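Malonyl coenzyme A-acyl carrier protein transacylase (Helicobacter pylori, PDB 2H1Y) probably transfers the malonyl group from malonyl-CoA to holo acyl carrier protein, the step that supplies malonyl-ACP for fatty acid synthesis. Local coordinates at residues A[73-85]-A[105-119]. Numbering follows the deposited sequence.
Sequences QPAIYLVSYIAYQ and LGEVSAVSLSGALDF
Leu-113 pushes into the facing helix as a knob among Ser-80, Tyr-81, Tyr-84 and Gln-85. Its CD2 branch reaches over the face of the Tyr-84 ring in a CH-pi contact, 3.9 Å from CD2 to the ring centroid, and the same methyl lies 3.6 Å from Tyr-81 CD2. Phe-119 covers the Tyr-81 ring with its CD1 above the centre; the two planes are inclined by 34°, so the rings meet obliquely, while Gln-85 OE1 lies toward the rim of the other face. Phe-119 CD1 also packs 3.7 Å from Tyr-77 CE2. Past Tyr-81, Phe-119 CZ abuts Leu-78 CD2 (3.9 Å). The axes of the two helices cross here at -40°, 9.7 Å apart. Helix 105-116 follows strand 99-102 after a tight turn, as in other acyl transferases the strand-turn-helix of the nucleophile elbow, whose Gly-His-Ser-Leu-Gly sequence ends with Leu-105 and Gly-106. Phe-19 of the adjacent parallel strand 15-19 touches Ser-80, Ser-109 and Leu-113. At the other end, Leu-105 CD1 packs on Ile-76 CG2. Tyr-77, its CG swung anti to the backbone N (chi1 169°), has Ser-109 OG at its ring edge, in plane and 3.5 Å from CD1, and donates from OH to Ser-112 OG (2.9 Å). Ser-112 OG in turn donates to Leu-117 O, tilted out of the carbonyl plane. A water bridges Ser-109 OG and Ser-80 OG, and the latter also bonds Leu-283 O.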
loop_
_atom_site.group_PDB
_atom_site.type_symbol
_atom_site.label_atom_id
_atom_site.label_comp_id
_atom_site.label_asym_id
_atom_site.label_seq_id
_atom_site.Cartn_x
_atom_site.Cartn_y
_atom_site.Cartn_z
ATOM N N GLN A 73 -5.000 -5.725 -5.283
ATOM C CA GLN A 73 -4.465 -4.386 -5.488
ATOM C C GLN A 73 -5.573 -3.349 -5.834
ATOM O O GLN A 73 -5.676 -2.322 -5.159
ATOM C CB GLN A 73 -3.277 -4.421 -6.456
ATOM C CG GLN A 73 -2.111 -5.290 -5.913
ATOM C CD GLN A 73 -0.749 -5.037 -6.590
ATOM O OE1 GLN A 73 -0.552 -4.052 -7.296
ATOM N NE2 GLN A 73 0.197 -5.927 -6.344
ATOM N N PRO A 74 -6.439 -3.629 -6.830
ATOM C CA PRO A 74 -7.536 -2.685 -7.068
ATOM C C PRO A 74 -8.649 -2.662 -6.021
ATOM O O PRO A 74 -9.365 -1.662 -5.926
ATOM C CB PRO A 74 -8.090 -3.120 -8.425
ATOM C CG PRO A 74 -7.768 -4.543 -8.525
ATOM C CD PRO A 74 -6.458 -4.731 -7.808
ATOM N N ALA A 75 -8.799 -3.714 -5.226
ATOM C CA ALA A 75 -9.813 -3.692 -4.164
ATOM C C ALA A 75 -9.378 -2.734 -3.058
ATOM O O ALA A 75 -10.173 -1.906 -2.575
ATOM C CB ALA A 75 -10.022 -5.077 -3.601
ATOM N N ILE A 76 -8.107 -2.846 -2.662
ATOM C CA ILE A 76 -7.545 -1.948 -1.658
ATOM C C ILE A 76 -7.650 -0.522 -2.203
ATOM O O ILE A 76 -8.164 0.373 -1.523
ATOM C CB ILE A 76 -6.104 -2.348 -1.276
ATOM C CG1 ILE A 76 -6.096 -3.749 -0.673
ATOM C CG2 ILE A 76 -5.502 -1.348 -0.303
ATOM C CD1 ILE A 76 -4.734 -4.359 -0.498
ATOM N N TYR A 77 -7.223 -0.304 -3.451
ATOM C CA TYR A 77 -7.383 1.046 -4.011
ATOM C C TYR A 77 -8.828 1.531 -3.874
ATOM O O TYR A 77 -9.074 2.690 -3.515
ATOM C CB TYR A 77 -6.921 1.147 -5.467
ATOM C CG TYR A 77 -7.324 2.466 -6.145
ATOM C CD1 TYR A 77 -6.707 3.685 -5.805
ATOM C CD2 TYR A 77 -8.337 2.491 -7.108
ATOM C CE1 TYR A 77 -7.090 4.880 -6.415
ATOM C CE2 TYR A 77 -8.722 3.670 -7.724
ATOM C CZ TYR A 77 -8.107 4.859 -7.378
ATOM O OH TYR A 77 -8.507 6.012 -8.031
ATOM N N LEU A 78 -9.774 0.639 -4.149
ATOM C CA LEU A 78 -11.183 1.008 -4.165
ATOM C C LEU A 78 -11.645 1.593 -2.838
ATOM O O LEU A 78 -12.198 2.690 -2.783
ATOM C CB LEU A 78 -12.014 -0.212 -4.493
ATOM C CG LEU A 78 -13.254 -0.082 -5.354
ATOM C CD1 LEU A 78 -14.043 -1.364 -5.144
ATOM C CD2 LEU A 78 -14.089 1.194 -5.044
ATOM N N VAL A 79 -11.418 0.861 -1.759
ATOM C CA VAL A 79 -11.821 1.343 -0.449
ATOM C C VAL A 79 -11.038 2.628 -0.057
ATOM O O VAL A 79 -11.637 3.608 0.425
ATOM C CB VAL A 79 -11.743 0.216 0.593
ATOM C CG1 VAL A 79 -12.140 0.711 1.990
ATOM C CG2 VAL A 79 -12.609 -0.995 0.133
ATOM N N SER A 80 -9.727 2.656 -0.295
ATOM C CA SER A 80 -8.965 3.898 -0.078
ATOM C C SER A 80 -9.602 5.099 -0.792
ATOM O O SER A 80 -9.783 6.159 -0.185
ATOM C CB SER A 80 -7.521 3.741 -0.520
ATOM O OG SER A 80 -6.825 2.880 0.354
ATOM N N TYR A 81 -9.963 4.903 -2.066
ATOM C CA TYR A 81 -10.572 5.958 -2.894
ATOM C C TYR A 81 -11.846 6.447 -2.250
ATOM O O TYR A 81 -12.031 7.644 -2.093
ATOM C CB TYR A 81 -10.859 5.466 -4.322
ATOM C CG TYR A 81 -11.285 6.568 -5.259
ATOM C CD1 TYR A 81 -12.640 6.882 -5.426
ATOM C CD2 TYR A 81 -10.334 7.317 -5.982
ATOM C CE1 TYR A 81 -13.042 7.891 -6.261
ATOM C CE2 TYR A 81 -10.726 8.347 -6.840
ATOM C CZ TYR A 81 -12.089 8.626 -6.973
ATOM O OH TYR A 81 -12.533 9.634 -7.812
ATOM N N ILE A 82 -12.711 5.502 -1.869
ATOM C CA ILE A 82 -14.010 5.825 -1.270
ATOM C C ILE A 82 -13.843 6.543 0.070
ATOM O O ILE A 82 -14.444 7.600 0.295
ATOM C CB ILE A 82 -14.937 4.575 -1.132
ATOM C CG1 ILE A 82 -15.331 4.068 -2.516
ATOM C CG2 ILE A 82 -16.165 4.916 -0.318
ATOM C CD1 ILE A 82 -16.004 2.734 -2.531
ATOM N N ALA A 83 -13.016 5.971 0.941
ATOM C CA ALA A 83 -12.623 6.635 2.185
ATOM C C ALA A 83 -12.235 8.090 1.939
ATOM O O ALA A 83 -12.679 8.981 2.672
ATOM C CB ALA A 83 -11.474 5.896 2.841
ATOM N N TYR A 84 -11.423 8.327 0.905
ATOM C CA TYR A 84 -10.960 9.680 0.596
ATOM C C TYR A 84 -12.090 10.643 0.164
ATOM O O TYR A 84 -12.198 11.758 0.693
ATOM C CB TYR A 84 -9.861 9.658 -0.461
ATOM C CG TYR A 84 -9.291 11.035 -0.738
ATOM C CD1 TYR A 84 -9.986 11.963 -1.533
ATOM C CD2 TYR A 84 -8.056 11.408 -0.213
ATOM C CE1 TYR A 84 -9.454 13.234 -1.793
ATOM C CE2 TYR A 84 -7.523 12.644 -0.460
ATOM C CZ TYR A 84 -8.223 13.555 -1.252
ATOM O OH TYR A 84 -7.676 14.786 -1.473
ATOM N N GLN A 85 -12.906 10.209 -0.796
ATOM C CA GLN A 85 -14.073 10.981 -1.262
ATOM C C GLN A 85 -15.064 11.348 -0.155
ATOM O O GLN A 85 -15.420 12.519 0.018
ATOM C CB GLN A 85 -14.819 10.198 -2.349
ATOM C CG GLN A 85 -14.026 9.945 -3.626
ATOM C CD GLN A 85 -13.260 11.175 -4.112
ATOM O OE1 GLN A 85 -12.100 11.063 -4.497
ATOM N NE2 GLN A 85 -13.900 12.346 -4.082
ATOM N N LEU A 105 1.514 -0.978 -2.654
ATOM C CA LEU A 105 0.389 -0.677 -3.533
ATOM C C LEU A 105 -0.315 0.606 -3.107
ATOM O O LEU A 105 -1.074 1.194 -3.878
ATOM C CB LEU A 105 -0.604 -1.842 -3.550
ATOM C CG LEU A 105 -2.054 -1.491 -3.887
ATOM C CD1 LEU A 105 -2.638 -0.556 -2.840
ATOM C CD2 LEU A 105 -2.150 -0.876 -5.274
ATOM N N GLY A 106 -0.061 1.035 -1.875
ATOM C CA GLY A 106 -0.645 2.255 -1.358
ATOM C C GLY A 106 -0.080 3.491 -2.018
ATOM O O GLY A 106 -0.737 4.541 -2.053
ATOM N N GLU A 107 1.145 3.393 -2.531
ATOM C CA GLU A 107 1.762 4.578 -3.123
ATOM C C GLU A 107 0.989 5.057 -4.358
ATOM O O GLU A 107 0.681 6.249 -4.483
ATOM C CB GLU A 107 3.233 4.352 -3.439
ATOM C CG GLU A 107 3.987 5.658 -3.528
ATOM C CD GLU A 107 5.472 5.468 -3.554
ATOM O OE1 GLU A 107 6.147 6.227 -4.278
ATOM O OE2 GLU A 107 5.969 4.555 -2.859
ATOM N N VAL A 108 0.651 4.108 -5.238
ATOM C CA VAL A 108 -0.227 4.359 -6.382
ATOM C C VAL A 108 -1.512 5.041 -5.922
ATOM O O VAL A 108 -1.855 6.122 -6.431
ATOM C CB VAL A 108 -0.575 3.072 -7.133
ATOM C CG1 VAL A 108 -1.455 3.398 -8.348
ATOM C CG2 VAL A 108 0.686 2.328 -7.568
ATOM N N SER A 109 -2.206 4.444 -4.953
ATOM C CA SER A 109 -3.373 5.089 -4.345
ATOM C C SER A 109 -3.118 6.538 -4.054
ATOM O O SER A 109 -3.917 7.384 -4.448
ATOM C CB SER A 109 -3.787 4.425 -3.039
ATOM O OG SER A 109 -4.350 3.156 -3.278
ATOM N N ALA A 110 -2.016 6.814 -3.352
ATOM C CA ALA A 110 -1.674 8.169 -2.914
ATOM C C ALA A 110 -1.483 9.123 -4.116
ATOM O O ALA A 110 -2.116 10.191 -4.176
ATOM C CB ALA A 110 -0.462 8.139 -2.045
ATOM N N VAL A 111 -0.654 8.709 -5.082
ATOM C CA VAL A 111 -0.523 9.400 -6.376
ATOM C C VAL A 111 -1.883 9.696 -7.042
ATOM O O VAL A 111 -2.142 10.822 -7.458
ATOM C CB VAL A 111 0.372 8.585 -7.351
ATOM C CG1 VAL A 111 0.260 9.117 -8.793
ATOM C CG2 VAL A 111 1.823 8.588 -6.880
ATOM N N SER A 112 -2.749 8.688 -7.118
ATOM C CA SER A 112 -4.061 8.859 -7.719
ATOM C C SER A 112 -4.863 9.950 -7.042
ATOM O O SER A 112 -5.365 10.870 -7.685
ATOM C CB SER A 112 -4.833 7.546 -7.695
ATOM O OG SER A 112 -6.198 7.754 -8.021
ATOM N N LEU A 113 -4.984 9.849 -5.730
ATOM C CA LEU A 113 -5.826 10.765 -4.983
ATOM C C LEU A 113 -5.246 12.164 -4.941
ATOM O O LEU A 113 -5.972 13.126 -4.756
ATOM C CB LEU A 113 -6.124 10.203 -3.590
ATOM C CG LEU A 113 -7.181 9.119 -3.839
ATOM C CD1 LEU A 113 -7.139 8.042 -2.810
ATOM C CD2 LEU A 113 -8.589 9.713 -3.953
ATOM N N SER A 114 -3.944 12.276 -5.166
ATOM C CA SER A 114 -3.319 13.575 -5.364
ATOM C C SER A 114 -3.901 14.295 -6.588
ATOM O O SER A 114 -3.958 15.529 -6.617
ATOM C CB SER A 114 -1.813 13.431 -5.497
ATOM O OG SER A 114 -1.194 14.610 -5.056
ATOM N N GLY A 115 -4.340 13.516 -7.581
ATOM C CA GLY A 115 -5.062 14.042 -8.746
ATOM C C GLY A 115 -4.429 13.642 -10.074
ATOM O O GLY A 115 -4.849 14.098 -11.144
ATOM N N ALA A 116 -3.418 12.783 -9.994
ATOM C CA ALA A 116 -2.646 12.389 -11.154
ATOM C C ALA A 116 -3.187 11.133 -11.808
ATOM O O ALA A 116 -2.579 10.597 -12.734
ATOM C CB ALA A 116 -1.196 12.195 -10.763
ATOM N N LEU A 117 -4.331 10.655 -11.334
ATOM C CA LEU A 117 -4.845 9.378 -11.802
ATOM C C LEU A 117 -6.338 9.271 -11.524
ATOM O O LEU A 117 -6.751 9.220 -10.365
ATOM C CB LEU A 117 -4.073 8.274 -11.104
ATOM C CG LEU A 117 -3.526 7.076 -11.851
ATOM C CD1 LEU A 117 -3.032 7.436 -13.240
ATOM C CD2 LEU A 117 -2.405 6.468 -11.012
ATOM N N ASP A 118 -7.141 9.275 -12.595
ATOM C CA ASP A 118 -8.598 9.154 -12.494
ATOM C C ASP A 118 -8.995 7.807 -11.927
ATOM O O ASP A 118 -8.253 6.809 -12.045
ATOM C CB ASP A 118 -9.282 9.318 -13.866
ATOM C CG ASP A 118 -8.990 10.653 -14.511
ATOM O OD1 ASP A 118 -8.818 11.653 -13.766
ATOM O OD2 ASP A 118 -8.922 10.708 -15.762
ATOM N N PHE A 119 -10.191 7.780 -11.346
ATOM C CA PHE A 119 -10.739 6.561 -10.781
ATOM C C PHE A 119 -10.554 5.317 -11.659
ATOM O O PHE A 119 -9.832 4.393 -11.268
ATOM C CB PHE A 119 -12.202 6.745 -10.372
ATOM C CG PHE A 119 -12.762 5.573 -9.631
ATOM C CD1 PHE A 119 -12.080 5.036 -8.539
ATOM C CD2 PHE A 119 -13.955 4.995 -10.035
ATOM C CE1 PHE A 119 -12.571 3.946 -7.869
ATOM C CE2 PHE A 119 -14.467 3.901 -9.373
ATOM C CZ PHE A 119 -13.778 3.375 -8.272
HETATM O O HOH W 1 -4.257 2.123 -0.838
#